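Local coordinates for probable Thioesterase (Bartonella henselae, PDB 3HM0), which probably hydrolyses thioesters, such as acyl-CoA substrates, as a member of the hotdog-fold thioesterase superfamily, at residues I107-T112 / I131-S136; G122-M127 / K142-L147. All blocks are in the same frame, centred on the assembly; numbering follows the deposited sequence.

Contact 1 (I107-T112 / I131-S136)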
ATOM      1  N   ILE A 107      -7.503  -2.417  15.268  1.00 30.87           N
ATOM      2  CA  ILE A 107      -6.284  -1.645  15.520  1.00 30.52           C
ATOM      3  C   ILE A 107      -5.555  -2.206  16.716  1.00 31.25           C
ATOM      4  O   ILE A 107      -6.158  -2.561  17.728  1.00 31.16           O
ATOM      5  CB  ILE A 107      -6.568  -0.138  15.782  1.00 30.72           C
ATOM      6  CG1 ILE A 107      -5.253   0.678  15.852  1.00 30.09           C
ATOM      7  CG2 ILE A 107      -7.350   0.053  17.070  1.00 28.06           C
ATOM      8  CD1 ILE A 107      -4.479   0.788  14.533  1.00 28.49           C
ATOM      9  N   ASP A 108      -4.245  -2.303  16.582  1.00 31.86           N
ATOM     10  CA  ASP A 108      -3.412  -2.827  17.659  1.00 32.66           C
ATOM     11  C   ASP A 108      -3.528  -4.321  17.954  1.00 32.07           C
ATOM     12  O   ASP A 108      -2.791  -4.813  18.802  1.00 31.57           O
ATOM     13  CB  ASP A 108      -3.604  -2.028  18.956  1.00 33.12           C
ATOM     14  CG  ASP A 108      -2.304  -1.826  19.693  1.00 36.82           C
ATOM     15  OD1 ASP A 108      -1.244  -1.987  19.044  1.00 40.16           O
ATOM     16  OD2 ASP A 108      -2.323  -1.495  20.907  1.00 41.99           O
ATOM     17  N   ASN A 109      -4.439  -5.040  17.292  1.00 31.90           N
ATOM     18  CA  ASN A 109      -4.498  -6.500  17.483  1.00 32.28           C
ATOM     19  C   ASN A 109      -3.161  -7.117  17.188  1.00 32.20           C
ATOM     20  O   ASN A 109      -2.429  -6.640  16.315  1.00 32.19           O
ATOM     21  CB  ASN A 109      -5.487  -7.184  16.549  1.00 32.26           C
ATOM     22  CG  ASN A 109      -6.920  -7.125  17.038  1.00 33.62           C
ATOM     23  OD1 ASN A 109      -7.815  -7.635  16.350  1.00 33.11           O
ATOM     24  ND2 ASN A 109      -7.163  -6.490  18.208  1.00 32.28           N
ATOM     25  N   LEU A 110      -2.852  -8.179  17.922  1.00 32.36           N
ATOM     26  CA  LEU A 110      -1.699  -8.998  17.635  1.00 32.45           C
ATOM     27  C   LEU A 110      -2.174 -10.219  16.870  1.00 32.33           C
ATOM     28  O   LEU A 110      -2.988 -11.005  17.377  1.00 32.04           O
ATOM     29  CB  LEU A 110      -0.994  -9.401  18.915  1.00 32.65           C
ATOM     30  CG  LEU A 110       0.325 -10.148  18.712  1.00 34.80           C
ATOM     31  CD1 LEU A 110       1.233  -9.483  17.667  1.00 33.55           C
ATOM     32  CD2 LEU A 110       1.036 -10.252  20.070  1.00 37.36           C
ATOM     33  N   LEU A 111      -1.681 -10.357  15.638  1.00 31.88           N
ATOM     34  CA  LEU A 111      -2.143 -11.415  14.743  1.00 31.60           C
ATOM     35  C   LEU A 111      -1.192 -12.614  14.727  1.00 31.48           C
ATOM     36  O   LEU A 111       0.030 -12.447  14.775  1.00 31.41           O
ATOM     37  CB  LEU A 111      -2.363 -10.884  13.306  1.00 31.40           C
ATOM     38  CG  LEU A 111      -3.326  -9.711  13.033  1.00 30.74           C
ATOM     39  CD1 LEU A 111      -3.364  -9.389  11.559  1.00 29.41           C
ATOM     40  CD2 LEU A 111      -4.733  -9.988  13.545  1.00 30.12           C
ATOM     41  N   THR A 112      -1.779 -13.810  14.676  1.00 31.33           N
ATOM     42  CA  THR A 112      -1.062 -15.060  14.448  1.00 31.35           C
ATOM     43  C   THR A 112      -1.367 -15.504  13.019  1.00 31.60           C
ATOM     44  O   THR A 112      -2.542 -15.610  12.630  1.00 31.55           O
ATOM     45  CB  THR A 112      -1.523 -16.145  15.441  1.00 31.45           C
ATOM     46  OG1 THR A 112      -1.420 -15.641  16.774  1.00 31.47           O
ATOM     47  CG2 THR A 112      -0.708 -17.414  15.307  1.00 30.44           C
ATOM     48  N   ILE A 131      -5.379 -16.606   9.516  1.00 29.98           N
ATOM     49  CA  ILE A 131      -5.104 -15.466  10.368  1.00 29.18           C
ATOM     50  C   ILE A 131      -6.037 -15.459  11.565  1.00 29.54           C
ATOM     51  O   ILE A 131      -7.249 -15.355  11.418  1.00 29.35           O
ATOM     52  CB  ILE A 131      -5.127 -14.114   9.600  1.00 29.00           C
ATOM     53  CG1 ILE A 131      -3.972 -14.070   8.583  1.00 27.66           C
ATOM     54  CG2 ILE A 131      -5.019 -12.937  10.585  1.00 28.00           C
ATOM     55  CD1 ILE A 131      -3.980 -12.912   7.653  1.00 25.15           C
ATOM     56  N   LEU A 132      -5.453 -15.580  12.755  1.00 29.93           N
ATOM     57  CA  LEU A 132      -6.225 -15.537  13.994  1.00 30.26           C
ATOM     58  C   LEU A 132      -5.808 -14.364  14.858  1.00 30.48           C
ATOM     59  O   LEU A 132      -4.661 -13.891  14.792  1.00 30.05           O
ATOM     60  CB  LEU A 132      -6.032 -16.819  14.822  1.00 29.95           C
ATOM     61  CG  LEU A 132      -6.345 -18.139  14.134  1.00 30.44           C
ATOM     62  CD1 LEU A 132      -5.138 -18.616  13.377  1.00 27.82           C
ATOM     63  CD2 LEU A 132      -6.800 -19.177  15.172  1.00 30.90           C
ATOM     64  N   HIS A 133      -6.757 -13.913  15.666  1.00 30.60           N
ATOM     65  CA  HIS A 133      -6.450 -13.093  16.796  1.00 31.18           C
ATOM     66  C   HIS A 133      -6.744 -13.901  18.065  1.00 32.50           C
ATOM     67  O   HIS A 133      -7.907 -14.110  18.419  1.00 32.26           O
ATOM     68  CB  HIS A 133      -7.253 -11.803  16.767  1.00 30.39           C
ATOM     69  CG  HIS A 133      -7.040 -10.963  17.978  1.00 29.53           C
ATOM     70  ND1 HIS A 133      -8.081 -10.479  18.739  1.00 29.42           N
ATOM     71  CD2 HIS A 133      -5.901 -10.559  18.593  1.00 28.60           C
ATOM     72  CE1 HIS A 133      -7.595  -9.794  19.760  1.00 27.91           C
ATOM     73  NE2 HIS A 133      -6.274  -9.824  19.693  1.00 27.99           N
ATOM     74  N   GLY A 134      -5.681 -14.348  18.739  1.00 33.60           N
ATOM     75  CA  GLY A 134      -5.798 -15.322  19.816  1.00 34.60           C
ATOM     76  C   GLY A 134      -6.310 -16.642  19.266  1.00 35.64           C
ATOM     77  O   GLY A 134      -5.652 -17.286  18.443  1.00 36.06           O
ATOM     78  N   GLU A 135      -7.504 -17.017  19.710  1.00 36.23           N
ATOM     79  CA  GLU A 135      -8.166 -18.254  19.329  1.00 37.14           C
ATOM     80  C   GLU A 135      -9.309 -17.977  18.375  1.00 36.93           C
ATOM     81  O   GLU A 135     -10.131 -18.862  18.086  1.00 37.06           O
ATOM     82  CB  GLU A 135      -8.771 -18.915  20.566  1.00 37.85           C
ATOM     83  CG  GLU A 135      -7.760 -19.611  21.449  1.00 40.96           C
ATOM     84  CD  GLU A 135      -8.209 -19.629  22.900  1.00 45.13           C
ATOM     85  OE1 GLU A 135      -7.993 -18.597  23.588  1.00 45.49           O
ATOM     86  OE2 GLU A 135      -8.776 -20.668  23.338  1.00 46.39           O
ATOM     87  N   SER A 136      -9.386 -16.740  17.906  1.00 36.11           N
ATOM     88  CA  SER A 136     -10.449 -16.356  17.011  1.00 35.45           C
ATOM     89  C   SER A 136      -9.964 -16.323  15.560  1.00 34.59           C
ATOM     90  O   SER A 136      -9.068 -15.549  15.196  1.00 35.30           O
ATOM     91  CB  SER A 136     -11.016 -15.014  17.449  1.00 35.64           C
ATOM     92  OG  SER A 136     -12.030 -14.596  16.567  1.00 37.73           O
TER
HETATM   93  O   HOH W   1      -3.919  -8.672  20.560  1.00 22.86           O
HETATM   94  O   HOH W   2      -2.836 -13.759  18.073  1.00 29.24           O

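Contact 2 (G122-M127 / K142-L147)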
ATOM      1  N   GLY A 122       6.468 -29.686  -8.304  1.00 51.83           N
ATOM      2  CA  GLY A 122       7.679 -29.489  -9.121  1.00 50.69           C
ATOM      3  C   GLY A 122       7.778 -28.205  -9.939  1.00 49.86           C
ATOM      4  O   GLY A 122       8.890 -27.816 -10.311  1.00 49.58           O
ATOM      5  N   ALA A 123       6.631 -27.569 -10.239  1.00 48.79           N
ATOM      6  CA  ALA A 123       6.589 -26.213 -10.821  1.00 47.68           C
ATOM      7  C   ALA A 123       5.521 -25.276 -10.186  1.00 47.06           C
ATOM      8  O   ALA A 123       5.533 -24.064 -10.425  1.00 46.80           O
ATOM      9  CB  ALA A 123       6.432 -26.281 -12.326  1.00 47.18           C
ATOM     10  N   ARG A 124       4.605 -25.856  -9.403  1.00 46.10           N
ATOM     11  CA  ARG A 124       3.563 -25.129  -8.650  1.00 45.13           C
ATOM     12  C   ARG A 124       3.602 -25.688  -7.239  1.00 43.98           C
ATOM     13  O   ARG A 124       3.878 -26.869  -7.056  1.00 44.28           O
ATOM     14  CB  ARG A 124       2.127 -25.407  -9.172  1.00 45.42           C
ATOM     15  CG  ARG A 124       1.916 -25.579 -10.670  1.00 46.83           C
ATOM     16  CD  ARG A 124       1.909 -24.250 -11.407  1.00 50.60           C
ATOM     17  NE  ARG A 124       0.567 -23.681 -11.553  1.00 52.69           N
ATOM     18  CZ  ARG A 124       0.228 -22.766 -12.470  1.00 53.53           C
ATOM     19  NH1 ARG A 124       1.131 -22.305 -13.333  1.00 53.11           N
ATOM     20  NH2 ARG A 124      -1.019 -22.304 -12.529  1.00 52.80           N
ATOM     21  N   PHE A 125       3.289 -24.873  -6.237  1.00 42.36           N
ATOM     22  CA  PHE A 125       2.964 -25.428  -4.918  1.00 40.65           C
ATOM     23  C   PHE A 125       1.783 -24.703  -4.261  1.00 39.47           C
ATOM     24  O   PHE A 125       1.435 -23.597  -4.657  1.00 39.11           O
ATOM     25  CB  PHE A 125       4.197 -25.512  -4.004  1.00 40.48           C
ATOM     26  CG  PHE A 125       4.746 -24.181  -3.600  1.00 40.24           C
ATOM     27  CD1 PHE A 125       5.650 -23.511  -4.418  1.00 39.41           C
ATOM     28  CD2 PHE A 125       4.353 -23.591  -2.403  1.00 39.40           C
ATOM     29  CE1 PHE A 125       6.148 -22.274  -4.046  1.00 39.71           C
ATOM     30  CE2 PHE A 125       4.852 -22.339  -2.024  1.00 40.03           C
ATOM     31  CZ  PHE A 125       5.744 -21.682  -2.835  1.00 38.19           C
ATOM     32  N   PHE A 126       1.173 -25.354  -3.275  1.00 38.11           N
ATOM     33  CA  PHE A 126      -0.120 -24.948  -2.746  1.00 37.11           C
ATOM     34  C   PHE A 126      -0.067 -24.724  -1.231  1.00 37.11           C
ATOM     35  O   PHE A 126       0.359 -25.606  -0.468  1.00 36.90           O
ATOM     36  CB  PHE A 126      -1.198 -25.991  -3.099  1.00 36.69           C
ATOM     37  CG  PHE A 126      -1.449 -26.140  -4.584  1.00 35.75           C
ATOM     38  CD1 PHE A 126      -0.574 -26.867  -5.391  1.00 35.25           C
ATOM     39  CD2 PHE A 126      -2.572 -25.555  -5.176  1.00 34.46           C
ATOM     40  CE1 PHE A 126      -0.805 -26.993  -6.787  1.00 36.46           C
ATOM     41  CE2 PHE A 126      -2.823 -25.686  -6.557  1.00 34.95           C
ATOM     42  CZ  PHE A 126      -1.943 -26.398  -7.366  1.00 34.65           C
ATOM     43  N   MET A 127      -0.498 -23.540  -0.797  1.00 36.59           N
ATOM     44  CA  MET A 127      -0.449 -23.199   0.613  1.00 36.54           C
ATOM     45  C   MET A 127      -1.823 -22.964   1.249  1.00 36.61           C
ATOM     46  O   MET A 127      -2.761 -22.459   0.600  1.00 36.65           O
ATOM     47  CB  MET A 127       0.481 -21.998   0.840  1.00 36.57           C
ATOM     48  CG  MET A 127       1.921 -22.374   1.128  1.00 36.43           C
ATOM     49  SD  MET A 127       3.029 -20.951   0.997  1.00 38.83           S
ATOM     50  CE  MET A 127       4.420 -21.422   2.013  1.00 37.33           C
ATOM     51  N   LYS A 142      -6.444 -20.130   0.536  1.00 29.15           N
ATOM     52  CA  LYS A 142      -5.773 -21.147  -0.249  1.00 30.34           C
ATOM     53  C   LYS A 142      -5.049 -20.439  -1.367  1.00 30.42           C
ATOM     54  O   LYS A 142      -5.629 -19.641  -2.096  1.00 29.94           O
ATOM     55  CB  LYS A 142      -6.754 -22.180  -0.822  1.00 31.17           C
ATOM     56  CG  LYS A 142      -7.077 -23.377   0.102  1.00 34.22           C
ATOM     57  CD  LYS A 142      -8.235 -23.078   1.074  1.00 39.23           C
ATOM     58  CE  LYS A 142      -8.109 -23.864   2.405  1.00 41.97           C
ATOM     59  NZ  LYS A 142      -8.649 -23.099   3.609  1.00 42.25           N
ATOM     60  N   VAL A 143      -3.755 -20.710  -1.477  1.00 31.06           N
ATOM     61  CA  VAL A 143      -2.924 -19.956  -2.387  1.00 31.64           C
ATOM     62  C   VAL A 143      -2.177 -20.921  -3.276  1.00 32.68           C
ATOM     63  O   VAL A 143      -1.650 -21.927  -2.803  1.00 33.48           O
ATOM     64  CB  VAL A 143      -1.909 -19.093  -1.620  1.00 31.45           C
ATOM     65  CG1 VAL A 143      -1.432 -17.999  -2.490  1.00 31.62           C
ATOM     66  CG2 VAL A 143      -2.538 -18.492  -0.365  1.00 31.64           C
ATOM     67  N   GLU A 144      -2.127 -20.611  -4.562  1.00 33.51           N
ATOM     68  CA  GLU A 144      -1.287 -21.332  -5.505  1.00 34.20           C
ATOM     69  C   GLU A 144      -0.101 -20.469  -5.966  1.00 34.16           C
ATOM     70  O   GLU A 144      -0.283 -19.373  -6.502  1.00 34.17           O
ATOM     71  CB  GLU A 144      -2.121 -21.765  -6.715  1.00 34.51           C
ATOM     72  CG  GLU A 144      -1.430 -22.796  -7.599  1.00 36.54           C
ATOM     73  CD  GLU A 144      -2.178 -23.069  -8.890  1.00 39.84           C
ATOM     74  OE1 GLU A 144      -3.408 -23.354  -8.839  1.00 39.30           O
ATOM     75  OE2 GLU A 144      -1.516 -22.995  -9.956  1.00 40.82           O
ATOM     76  N   ILE A 145       1.108 -20.992  -5.794  1.00 34.65           N
ATOM     77  CA  ILE A 145       2.343 -20.261  -6.100  1.00 34.97           C
ATOM     78  C   ILE A 145       3.160 -20.940  -7.188  1.00 34.88           C
ATOM     79  O   ILE A 145       3.475 -22.115  -7.076  1.00 35.38           O
ATOM     80  CB  ILE A 145       3.238 -20.175  -4.845  1.00 35.14           C
ATOM     81  CG1 ILE A 145       2.411 -19.877  -3.579  1.00 35.45           C
ATOM     82  CG2 ILE A 145       4.375 -19.194  -5.054  1.00 35.71           C
ATOM     83  CD1 ILE A 145       2.058 -18.426  -3.350  1.00 35.85           C
ATOM     84  N   ALA A 146       3.504 -20.198  -8.231  1.00 34.81           N
ATOM     85  CA  ALA A 146       4.447 -20.649  -9.250  1.00 35.41           C
ATOM     86  C   ALA A 146       5.790 -19.910  -9.139  1.00 36.68           C
ATOM     87  O   ALA A 146       5.918 -18.912  -8.400  1.00 36.94           O
ATOM     88  CB  ALA A 146       3.866 -20.437 -10.637  1.00 34.83           C
ATOM     89  N   LEU A 147       6.774 -20.383  -9.905  1.00 37.73           N
ATOM     90  CA  LEU A 147       8.129 -19.838  -9.912  1.00 38.75           C
ATOM     91  C   LEU A 147       8.472 -19.379 -11.318  1.00 39.68           C
ATOM     92  O   LEU A 147       8.410 -20.176 -12.248  1.00 40.82           O
ATOM     93  CB  LEU A 147       9.131 -20.912  -9.445  1.00 38.27           C
ATOM     94  CG  LEU A 147      10.595 -20.465  -9.280  1.00 38.28           C
ATOM     95  CD1 LEU A 147      10.707 -19.352  -8.247  1.00 35.53           C
ATOM     96  CD2 LEU A 147      11.545 -21.636  -8.925  1.00 36.53           C
TER

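Contact 1 (I107-T112 / I131-S136)
His133 and Asn109 meet as two flat groups laid one on the other, the amide plane only 8° from that of the imidazole. Asn109 CG sits over the middle of the ring, Asn109 ND2 lies 3.7 Å from His133 CE1, and Asn109 CB adds a CH-pi contact over the same face. The ring reaches across because His133 CG is anti to its backbone N (chi1 176°), which swings the imidazole toward the facing chain. Its edge is also occupied: His133 CD2 comes within 3.2 Å of Leu110 O, and a water in the ring plane joins His133 NE2 to Leu110 N. The amide oxygen of Asn109 is held by the backbone N of Gln106, which helps fix the turn of the group over the ring. Strands 110-120 and 124-133 form an antiparallel beta hairpin, and this is its open end, where the two chains part and 131-136 enters a type II' turn toward strand 136-149. The last rung before the parting is Thr112 with Leu132, a hydrogen-bonded pair: Thr112 N gives a nearly straight bond to Leu132 O (2.9 Å, 172°), and Leu132 N returns one to Thr112 O. Beyond it a second water fills in for direct bonds, donating to Leu110 O, accepting from Gly134 N and hydrogen-bonded to Thr112 OG1 at 2.7 Å. On the face turned to helix 58-72, Leu111 CD1 touches Ile131 CG2 at 4.0 Å, and both side chains pack on Phe62 of that helix.

Contact 2 (G122-M127 / K142-L147)
Phe125 turns one ring face onto the branched side chain of Ile145, whose CB stands 3.5 Å from Phe125 CZ, nearer the rim than the centre. With CG between the backbone N and the carbonyl carbon (chi1 67°), the Phe125 ring swings over its cross-strand neighbour, while Met127 SD lies at the ring edge, in plane. On the other face of the sheet, Phe126 and Glu144 run side by side in the same direction, their ring and carboxylate planes 45° apart; Glu144 CG lies over a face of the ring, 3.4 Å from Phe126 CE2. The extended Glu144 chain holds its carboxylate beside the ring, with Glu144 OE1 near Phe126 CE2 and OE2 turned to Arg124, whose chain bends to meet it. There Glu144 OE2 takes a bent bond from Arg124 NE at 2.7 Å and a weak one from Arg124 NH2, forming a salt bridge with the two flat groups inclined at 53°. Arg119 makes a cation-pi contact with Phe126. Between the two layers of side chains, the backbones of Phe125 and Ile145, and of Met127 and Val143, form hydrogen-bonded pairs. Met127 and Ile145 carry the apolar face onto helix 58-72, as in the hotdog fold, where an antiparallel sheet wraps round a long helix.

In the fold
Contacts 1 and 2 share strand 124-133: contact 1 takes its C-terminal end against strand 110-120, contact 2 its start against strand 136-149; their centres lie 26 Å apart, on opposite sides of the chain's centre. Both are partly buried, but contact 2 has the larger buried share and twice as many bridging backbone bonds. Contact 1 is a fraying strand end, completed by waters and a polar stack, and close to neighbouring subunits: Asp108 forms a salt bridge with Arg72 of the third subunit. Contact 2 touches no other chain and combines aromatic-aliphatic packing with a salt bridge. Each sends apolar side chains to helix 58-72, at different points along it.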